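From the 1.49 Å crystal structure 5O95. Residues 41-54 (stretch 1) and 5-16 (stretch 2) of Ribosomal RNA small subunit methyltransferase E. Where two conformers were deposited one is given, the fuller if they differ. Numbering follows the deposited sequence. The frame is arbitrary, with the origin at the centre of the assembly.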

ATOM      1  N   GLU B  41      25.251  11.617 -19.726  1.00 26.21           N
ATOM      2  CA  GLU B  41      24.312  11.613 -18.617  1.00 24.15           C
ATOM      3  C   GLU B  41      24.853  10.812 -17.432  1.00 22.22           C
ATOM      4  O   GLU B  41      25.642   9.876 -17.586  1.00 25.64           O
ATOM      5  CB  GLU B  41      22.958  11.058 -19.066  1.00 27.56           C
ATOM      6  CG  GLU B  41      22.305  11.881 -20.180  1.00 27.33           C
ATOM      7  CD  GLU B  41      20.909  11.383 -20.535  1.00 31.79           C
ATOM      8  OE1 GLU B  41      20.110  11.132 -19.609  1.00 45.10           O
ATOM      9  OE2 GLU B  41      20.624  11.232 -21.741  1.00 65.20           O
ATOM     10  N   GLN B  42      24.411  11.199 -16.237  1.00 26.48           N
ATOM     11  CA  GLN B  42      24.873  10.605 -14.993  1.00 25.85           C
ATOM     12  C   GLN B  42      24.003   9.423 -14.587  1.00 22.98           C
ATOM     13  O   GLN B  42      22.795   9.387 -14.853  1.00 27.29           O
ATOM     14  CB  GLN B  42      24.843  11.641 -13.873  1.00 29.33           C
ATOM     15  CG  GLN B  42      25.685  12.864 -14.164  1.00 39.29           C
ATOM     16  CD  GLN B  42      27.158  12.531 -14.176  1.00 56.68           C
ATOM     17  OE1 GLN B  42      27.641  11.798 -13.313  1.00 35.15           O
ATOM     18  NE2 GLN B  42      27.879  13.052 -15.164  1.00 47.66           N
ATOM     19  N   LEU B  43      24.629   8.470 -13.896  1.00 22.79           N
ATOM     20  CA  LEU B  43      23.962   7.311 -13.324  1.00 21.65           C
ATOM     21  C   LEU B  43      24.601   7.011 -11.981  1.00 27.76           C
ATOM     22  O   LEU B  43      25.790   7.256 -11.775  1.00 24.82           O
ATOM     23  CB  LEU B  43      24.183   6.031 -14.168  1.00 24.48           C
ATOM     24  CG  LEU B  43      23.567   5.891 -15.552  1.00 32.79           C
ATOM     25  CD1 LEU B  43      24.075   4.634 -16.243  1.00 24.03           C
ATOM     26  CD2 LEU B  43      22.061   5.836 -15.411  1.00 64.03           C
ATOM     27  N   THR B  44      23.813   6.455 -11.080  1.00 18.95           N
ATOM     28  CA  THR B  44      24.315   5.914  -9.827  1.00 15.45           C
ATOM     29  C   THR B  44      24.126   4.415  -9.911  1.00 16.79           C
ATOM     30  O   THR B  44      22.991   3.933  -9.907  1.00 18.81           O
ATOM     31  CB  THR B  44      23.553   6.478  -8.631  1.00 19.33           C
ATOM     32  OG1 THR B  44      23.700   7.905  -8.568  1.00 20.31           O
ATOM     33  CG2 THR B  44      24.081   5.855  -7.327  1.00 23.19           C
ATOM     34  N   LEU B  45      25.217   3.670 -10.054  1.00 17.24           N
ATOM     35  CA  LEU B  45      25.109   2.224  -9.976  1.00 15.65           C
ATOM     36  C   LEU B  45      25.194   1.813  -8.517  1.00 16.49           C
ATOM     37  O   LEU B  45      25.795   2.501  -7.701  1.00 16.39           O
ATOM     38  CB  LEU B  45      26.252   1.554 -10.738  1.00 17.12           C
ATOM     39  CG  LEU B  45      26.484   2.167 -12.109  1.00 22.51           C
ATOM     40  CD1 LEU B  45      27.724   1.526 -12.765  1.00 26.24           C
ATOM     41  CD2 LEU B  45      25.251   2.041 -13.003  1.00 22.78           C
ATOM     42  N   PHE B  46      24.562   0.696  -8.179  1.00 15.74           N
ATOM     43  CA  PHE B  46      24.794   0.106  -6.873  1.00 16.99           C
ATOM     44  C   PHE B  46      24.870  -1.398  -7.052  1.00 15.13           C
ATOM     45  O   PHE B  46      24.328  -1.955  -8.010  1.00 14.41           O
ATOM     46  CB  PHE B  46      23.722   0.512  -5.850  1.00 14.71           C
ATOM     47  CG  PHE B  46      22.343   0.031  -6.212  1.00 14.80           C
ATOM     48  CD1 PHE B  46      21.598   0.727  -7.150  1.00 16.97           C
ATOM     49  CD2 PHE B  46      21.831  -1.133  -5.653  1.00 13.38           C
ATOM     50  CE1 PHE B  46      20.318   0.285  -7.515  1.00 18.03           C
ATOM     51  CE2 PHE B  46      20.543  -1.579  -6.014  1.00 14.98           C
ATOM     52  CZ  PHE B  46      19.814  -0.879  -6.955  1.00 16.07           C
ATOM     53  N   ASN B  47      25.551  -2.059  -6.115  1.00 16.19           N
ATOM     54  CA  ASN B  47      26.015  -3.424  -6.346  1.00 14.36           C
ATOM     55  C   ASN B  47      25.371  -4.461  -5.432  1.00 15.89           C
ATOM     56  O   ASN B  47      25.782  -5.632  -5.445  1.00 18.65           O
ATOM     57  CB  ASN B  47      27.549  -3.502  -6.278  1.00 13.33           C
ATOM     58  CG  ASN B  47      28.099  -3.341  -4.865  1.00 16.94           C
ATOM     59  OD1 ASN B  47      27.394  -2.924  -3.939  1.00 14.82           O
ATOM     60  ND2 ASN B  47      29.404  -3.620  -4.711  1.00 17.55           N
ATOM     61  N   GLY B  48      24.327  -4.083  -4.690  1.00 16.44           N
ATOM     62  CA  GLY B  48      23.726  -4.986  -3.735  1.00 17.59           C
ATOM     63  C   GLY B  48      24.500  -5.170  -2.456  1.00 15.92           C
ATOM     64  O   GLY B  48      24.067  -5.932  -1.595  1.00 18.62           O
ATOM     65  N   ASP B  49      25.641  -4.500  -2.300  1.00 15.45           N
ATOM     66  CA  ASP B  49      26.435  -4.585  -1.090  1.00 15.18           C
ATOM     67  C   ASP B  49      26.661  -3.190  -0.509  1.00 15.40           C
ATOM     68  O   ASP B  49      27.700  -2.908   0.092  1.00 17.42           O
ATOM     69  CB  ASP B  49      27.759  -5.302  -1.366  1.00 16.88           C
ATOM     70  CG  ASP B  49      28.466  -5.755  -0.099  1.00 21.73           C
ATOM     71  OD1 ASP B  49      27.793  -6.066   0.913  1.00 26.75           O
ATOM     72  OD2 ASP B  49      29.712  -5.797  -0.125  1.00 27.55           O
ATOM     73  N   ASN B  50      25.661  -2.309  -0.677  1.00 14.88           N
ATOM     74  CA  ASN B  50      25.653  -0.995  -0.026  1.00 14.99           C
ATOM     75  C   ASN B  50      26.802  -0.095  -0.482  1.00 15.84           C
ATOM     76  O   ASN B  50      27.309   0.734   0.293  1.00 16.51           O
ATOM     77  CB  ASN B  50      25.552  -1.144   1.488  1.00 15.64           C
ATOM     78  CG  ASN B  50      24.270  -1.844   1.875  1.00 17.31           C
ATOM     79  OD1 ASN B  50      23.197  -1.378   1.521  1.00 20.11           O
ATOM     80  ND2 ASN B  50      24.377  -2.993   2.552  1.00 20.39           N
ATOM     81  N   LYS B  51      27.211  -0.241  -1.739  0.55 16.84           N
ATOM     82  CA  LYS B  51      28.105   0.712  -2.383  0.55 13.82           C
ATOM     83  C   LYS B  51      27.380   1.361  -3.552  0.55 15.89           C
ATOM     84  O   LYS B  51      26.690   0.678  -4.319  0.55 17.81           O
ATOM     85  CB  LYS B  51      29.381   0.036  -2.882  0.55 15.24           C
ATOM     86  CG  LYS B  51      30.268  -0.441  -1.750  0.55 20.37           C
ATOM     87  CD  LYS B  51      31.512  -1.148  -2.285  0.55 20.25           C
ATOM     88  CE  LYS B  51      32.299  -1.781  -1.155  0.55 25.49           C
ATOM     89  NZ  LYS B  51      33.465  -2.540  -1.683  0.55 27.15           N
ATOM     90  N   GLU B  52      27.552   2.673  -3.685  1.00 16.83           N
ATOM     91  CA  GLU B  52      27.025   3.447  -4.804  1.00 14.01           C
ATOM     92  C   GLU B  52      28.196   3.930  -5.648  1.00 19.91           C
ATOM     93  O   GLU B  52      29.185   4.438  -5.108  1.00 20.17           O
ATOM     94  CB  GLU B  52      26.219   4.650  -4.310  1.00 16.69           C
ATOM     95  CG  GLU B  52      24.817   4.265  -3.826  1.00 13.26           C
ATOM     96  CD  GLU B  52      24.008   5.463  -3.387  1.00 21.53           C
ATOM     97  OE1 GLU B  52      24.418   6.624  -3.598  1.00 20.94           O
ATOM     98  OE2 GLU B  52      22.909   5.247  -2.841  1.00 20.25           O
ATOM     99  N   PHE B  53      28.081   3.767  -6.968  1.00 18.41           N
ATOM    100  CA  PHE B  53      29.135   4.127  -7.914  1.00 15.12           C
ATOM    101  C   PHE B  53      28.614   5.277  -8.761  1.00 19.64           C
ATOM    102  O   PHE B  53      27.654   5.117  -9.518  1.00 20.94           O
ATOM    103  CB  PHE B  53      29.493   2.914  -8.766  1.00 14.56           C
ATOM    104  CG  PHE B  53      29.952   1.736  -7.954  1.00 18.69           C
ATOM    105  CD1 PHE B  53      29.017   0.843  -7.419  1.00 17.34           C
ATOM    106  CD2 PHE B  53      31.313   1.519  -7.726  1.00 16.56           C
ATOM    107  CE1 PHE B  53      29.427  -0.225  -6.640  1.00 19.62           C
ATOM    108  CE2 PHE B  53      31.737   0.459  -6.944  1.00 17.25           C
ATOM    109  CZ  PHE B  53      30.786  -0.431  -6.415  1.00 18.68           C
ATOM    110  N   THR B  54      29.219   6.447  -8.615  1.00 18.23           N
ATOM    111  CA  THR B  54      28.818   7.581  -9.434  1.00 19.08           C
ATOM    112  C   THR B  54      29.448   7.408 -10.797  1.00 23.12           C
ATOM    113  O   THR B  54      30.669   7.225 -10.900  1.00 20.97           O
ATOM    114  CB  THR B  54      29.266   8.888  -8.786  1.00 20.92           C
ATOM    115  OG1 THR B  54      28.657   9.008  -7.502  1.00 22.27           O
ATOM    116  CG2 THR B  54      28.841  10.084  -9.642  1.00 24.65           C
TER
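Stretch 2 (5-16) RTIRIYQPGEYQ

Stretch 2 lies alongside strand 42-46 as a parallel neighbour. Strand 8-10 runs in the same sense, the N-to-C directions differing by 33° (signed crossing angle -33°) and the axes approaching to 4.7 Å. Thr44 pairs with Arg8, Leu45 with Ile9 and Phe46 with Tyr10, their CA atoms 4.7, 4.8 and 5.0 Å apart. The backbone of stretch 1 turns back through residues 47-50 into strand 51-54, whereas stretch 2 continues beyond Tyr10 in extended form, with Gly13 at phi/psi 123/171.

Four hydrogen bonds zip the backbones together in alternation: Thr44 N to Ile7 O (2.9 Å), Ile9 N to Thr44 O (3.0 Å), Phe46 N to Ile9 O (3.0 Å) and Gln11 N to Phe46 O (2.8 Å). Beyond each end of this ladder a water carries the link onward, one joining Ile7 N to Gln42 O and another Gly13 N to Asn47 O.

The face bearing Thr44, Arg8, Phe46 and Tyr10 is dominated by the Phe46 ring. Its p rotamer (chi1 63°) brings the ring nearer to stretch 2, where Tyr10 covers one face, with Phe46 CZ 3.7 Å from Tyr10 CB, and Arg8 the other. Arg8 starts m, t and then bends at chi3 (51°, p), laying its guanidinium flat on the ring with planes at 10° and Arg8 NH2 3.4 Å from Phe46 CE1. The edge of the same guanidinium remains free for a salt bridge, Arg8 NH1 to Glu52 OE2 at 3.2 Å, which a water also spans. Tyr10 itself is t, and its ring edge meets the backbone at Gly48, with CE1 of Tyr10 3.7 Å from Gly48 N; a CB on Gly48 would crowd that same atom.

On the face of Leu45 and Ile9 the packing is aliphatic. Leu45 CD2 lies 3.8 Å from Ile9 CB, while Leu43, also m, t, places its CD2 3.6 Å from CG2 of Ile7.

Past the paired strands, Asn47 serves both stretches. In its p rotamer, ND2 donates to Gly13 O (2.9 Å), while OD1 accepts from Asp49 N (2.9 Å) within the turn. Lys51, extended from chi2 to chi4, reaches out to Glu14, whose m, m conformation folds its carboxylate back; NZ of Lys51 and OE1 of Glu14 form a 2.7 Å salt bridge. Finally, Tyr15 presents its ring edge to the face of Phe53, with planes at 84°, and Tyr15 CB sits 3.7 Å from Phe53 CE2. Its hydroxyl is anchored within stretch 2, OH of Tyr15 donating to Pro12 O at 2.7 Å.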

ATOM      1  N   ARG B   5      16.310  13.760 -10.027  1.00 46.10           N
ATOM      2  CA  ARG B   5      16.927  12.715  -9.224  1.00 39.72           C
ATOM      3  C   ARG B   5      17.708  11.767 -10.124  1.00 33.70           C
ATOM      4  O   ARG B   5      17.231  11.370 -11.190  1.00 35.83           O
ATOM      5  CB  ARG B   5      15.865  11.935  -8.453  1.00 54.32           C
ATOM      6  CG  ARG B   5      16.458  10.948  -7.471  1.00 61.05           C
ATOM      7  CD  ARG B   5      15.396  10.042  -6.904  1.00 78.19           C
ATOM      8  NE  ARG B   5      15.970   8.969  -6.103  1.00 78.01           N
ATOM      9  CZ  ARG B   5      15.284   7.909  -5.697  1.00 63.20           C
ATOM     10  NH1 ARG B   5      14.004   7.788  -6.028  1.00 57.56           N
ATOM     11  NH2 ARG B   5      15.872   6.970  -4.969  1.00 29.26           N
ATOM     12  N   THR B   6      18.921  11.418  -9.694  1.00 33.93           N
ATOM     13  CA  THR B   6      19.804  10.618 -10.528  1.00 27.02           C
ATOM     14  C   THR B   6      19.239   9.210 -10.686  1.00 25.48           C
ATOM     15  O   THR B   6      18.822   8.580  -9.712  1.00 32.68           O
ATOM     16  CB  THR B   6      21.220  10.578  -9.936  1.00 41.34           C
ATOM     17  OG1 THR B   6      21.705  11.916  -9.753  1.00 38.51           O
ATOM     18  CG2 THR B   6      22.189   9.846 -10.874  1.00 27.79           C
ATOM     19  N   ILE B   7      19.240   8.725 -11.926  1.00 20.54           N
ATOM     20  CA  ILE B   7      18.824   7.363 -12.225  1.00 20.21           C
ATOM     21  C   ILE B   7      19.748   6.367 -11.532  1.00 20.95           C
ATOM     22  O   ILE B   7      20.982   6.464 -11.627  1.00 21.07           O
ATOM     23  CB  ILE B   7      18.823   7.175 -13.749  1.00 28.14           C
ATOM     24  CG1 ILE B   7      17.720   8.025 -14.392  1.00 29.01           C
ATOM     25  CG2 ILE B   7      18.688   5.709 -14.116  1.00 25.67           C
ATOM     26  CD1 ILE B   7      16.328   7.610 -13.995  1.00 39.78           C
ATOM     27  N   ARG B   8      19.157   5.384 -10.848  1.00 16.28           N
ATOM     28  CA  ARG B   8      19.878   4.320 -10.166  1.00 15.68           C
ATOM     29  C   ARG B   8      19.716   3.005 -10.918  1.00 16.59           C
ATOM     30  O   ARG B   8      18.615   2.676 -11.372  1.00 16.94           O
ATOM     31  CB  ARG B   8      19.348   4.116  -8.747  1.00 15.86           C
ATOM     32  CG  ARG B   8      19.753   5.219  -7.789  1.00 15.98           C
ATOM     33  CD  ARG B   8      18.838   5.226  -6.566  1.00 17.04           C
ATOM     34  NE  ARG B   8      18.735   3.904  -5.958  1.00 13.71           N
ATOM     35  CZ  ARG B   8      19.679   3.337  -5.209  1.00 14.47           C
ATOM     36  NH1 ARG B   8      20.844   3.982  -4.947  1.00 15.38           N
ATOM     37  NH2 ARG B   8      19.493   2.129  -4.729  1.00 13.51           N
ATOM     38  N   ILE B   9      20.810   2.246 -11.026  1.00 15.15           N
ATOM     39  CA  ILE B   9      20.846   1.001 -11.793  1.00 15.70           C
ATOM     40  C   ILE B   9      21.631  -0.024 -10.985  1.00 17.89           C
ATOM     41  O   ILE B   9      22.774   0.234 -10.594  1.00 15.00           O
ATOM     42  CB  ILE B   9      21.525   1.195 -13.172  1.00 16.23           C
ATOM     43  CG1 ILE B   9      20.794   2.242 -14.028  1.00 16.87           C
ATOM     44  CG2 ILE B   9      21.656  -0.132 -13.920  1.00 16.72           C
ATOM     45  CD1 ILE B   9      19.374   1.788 -14.459  1.00 18.83           C
ATOM     46  N   TYR B  10      21.044  -1.192 -10.754  1.00 14.91           N
ATOM     47  CA  TYR B  10      21.740  -2.249 -10.041  1.00 15.12           C
ATOM     48  C   TYR B  10      22.702  -2.950 -10.993  1.00 13.83           C
ATOM     49  O   TYR B  10      22.294  -3.430 -12.059  1.00 16.13           O
ATOM     50  CB  TYR B  10      20.707  -3.282  -9.581  1.00 13.43           C
ATOM     51  CG  TYR B  10      21.290  -4.564  -9.057  1.00 15.13           C
ATOM     52  CD1 TYR B  10      22.034  -4.604  -7.881  1.00 15.18           C
ATOM     53  CD2 TYR B  10      21.113  -5.754  -9.762  1.00 15.14           C
ATOM     54  CE1 TYR B  10      22.558  -5.795  -7.396  1.00 14.85           C
ATOM     55  CE2 TYR B  10      21.635  -6.958  -9.291  1.00 17.99           C
ATOM     56  CZ  TYR B  10      22.358  -6.979  -8.122  1.00 16.72           C
ATOM     57  OH  TYR B  10      22.860  -8.175  -7.664  1.00 19.75           O
ATOM     58  N   GLN B  11      23.987  -3.015 -10.605  1.00 14.00           N
ATOM     59  CA  GLN B  11      24.955  -3.848 -11.313  1.00 14.25           C
ATOM     60  C   GLN B  11      25.789  -4.559 -10.260  1.00 16.03           C
ATOM     61  O   GLN B  11      26.430  -3.888  -9.433  1.00 16.91           O
ATOM     62  CB  GLN B  11      25.903  -2.987 -12.163  1.00 18.21           C
ATOM     63  CG  GLN B  11      25.296  -2.370 -13.424  1.00 16.91           C
ATOM     64  CD  GLN B  11      25.026  -3.413 -14.481  1.00 16.59           C
ATOM     65  OE1 GLN B  11      25.876  -3.701 -15.337  1.00 20.59           O
ATOM     66  NE2 GLN B  11      23.835  -4.015 -14.420  1.00 17.35           N
ATOM     67  N   PRO B  12      25.825  -5.889 -10.253  1.00 16.45           N
ATOM     68  CA  PRO B  12      26.646  -6.594  -9.270  1.00 14.09           C
ATOM     69  C   PRO B  12      28.121  -6.385  -9.581  1.00 16.38           C
ATOM     70  O   PRO B  12      28.505  -6.090 -10.715  1.00 20.30           O
ATOM     71  CB  PRO B  12      26.249  -8.059  -9.467  1.00 25.31           C
ATOM     72  CG  PRO B  12      25.800  -8.130 -10.891  1.00 24.06           C
ATOM     73  CD  PRO B  12      25.080  -6.816 -11.127  1.00 15.28           C
ATOM     74  N   GLY B  13      28.935  -6.521  -8.546  1.00 15.69           N
ATOM     75  CA  GLY B  13      30.385  -6.519  -8.706  1.00 13.34           C
ATOM     76  C   GLY B  13      31.043  -5.439  -7.874  1.00 15.90           C
ATOM     77  O   GLY B  13      30.399  -4.583  -7.275  1.00 18.73           O
ATOM     78  N   GLU B  14      32.376  -5.519  -7.841  1.00 14.03           N
ATOM     79  CA  GLU B  14      33.216  -4.521  -7.200  1.00 17.84           C
ATOM     80  C   GLU B  14      33.911  -3.733  -8.297  1.00 14.61           C
ATOM     81  O   GLU B  14      34.401  -4.323  -9.271  1.00 17.63           O
ATOM     82  CB  GLU B  14      34.288  -5.214  -6.368  1.00 19.31           C
ATOM     83  CG  GLU B  14      33.772  -6.061  -5.247  1.00 21.11           C
ATOM     84  CD  GLU B  14      33.071  -5.253  -4.188  1.00 52.36           C
ATOM     85  OE1 GLU B  14      33.555  -4.146  -3.878  1.00 30.74           O
ATOM     86  OE2 GLU B  14      32.037  -5.727  -3.672  1.00 44.08           O
ATOM     87  N   TYR B  15      34.003  -2.405  -8.106  1.00 16.05           N
ATOM     88  CA  TYR B  15      34.542  -1.501  -9.109  1.00 16.26           C
ATOM     89  C   TYR B  15      35.361  -0.432  -8.410  1.00 18.67           C
ATOM     90  O   TYR B  15      35.190  -0.182  -7.218  1.00 20.18           O
ATOM     91  CB  TYR B  15      33.458  -0.852  -9.988  1.00 18.74           C
ATOM     92  CG  TYR B  15      32.617  -1.924 -10.609  1.00 14.88           C
ATOM     93  CD1 TYR B  15      33.083  -2.624 -11.709  1.00 16.15           C
ATOM     94  CD2 TYR B  15      31.396  -2.300 -10.041  1.00 18.35           C
ATOM     95  CE1 TYR B  15      32.361  -3.652 -12.263  1.00 17.56           C
ATOM     96  CE2 TYR B  15      30.656  -3.337 -10.589  1.00 17.70           C
ATOM     97  CZ  TYR B  15      31.154  -4.007 -11.699  1.00 17.29           C
ATOM     98  OH  TYR B  15      30.429  -5.043 -12.249  1.00 17.25           O
ATOM     99  N   GLN B  16      36.253   0.182  -9.174  1.00 21.80           N
ATOM    100  CA  GLN B  16      37.127   1.213  -8.642  1.00 20.66           C
ATOM    101  C   GLN B  16      36.969   2.489  -9.448  1.00 21.98           C
ATOM    102  O   GLN B  16      36.617   2.437 -10.624  1.00 18.69           O
ATOM    103  CB  GLN B  16      38.600   0.782  -8.714  1.00 21.38           C
ATOM    104  CG  GLN B  16      38.899  -0.528  -7.998  1.00 37.38           C
ATOM    105  CD  GLN B  16      38.365  -0.564  -6.575  1.00 85.08           C
ATOM    106  OE1 GLN B  16      38.463   0.417  -5.837  1.00 74.74           O
ATOM    107  NE2 GLN B  16      37.790  -1.701  -6.184  1.00 67.30           N
TER
HETATM  108  O   HOH W   1      20.398  10.414 -14.073  1.00 29.38           O
HETATM  109  O   HOH W   2      21.302   6.855  -4.799  1.00 23.19           O
HETATM  110  O   HOH W   3      27.967  -7.153  -5.869  1.00 22.46           O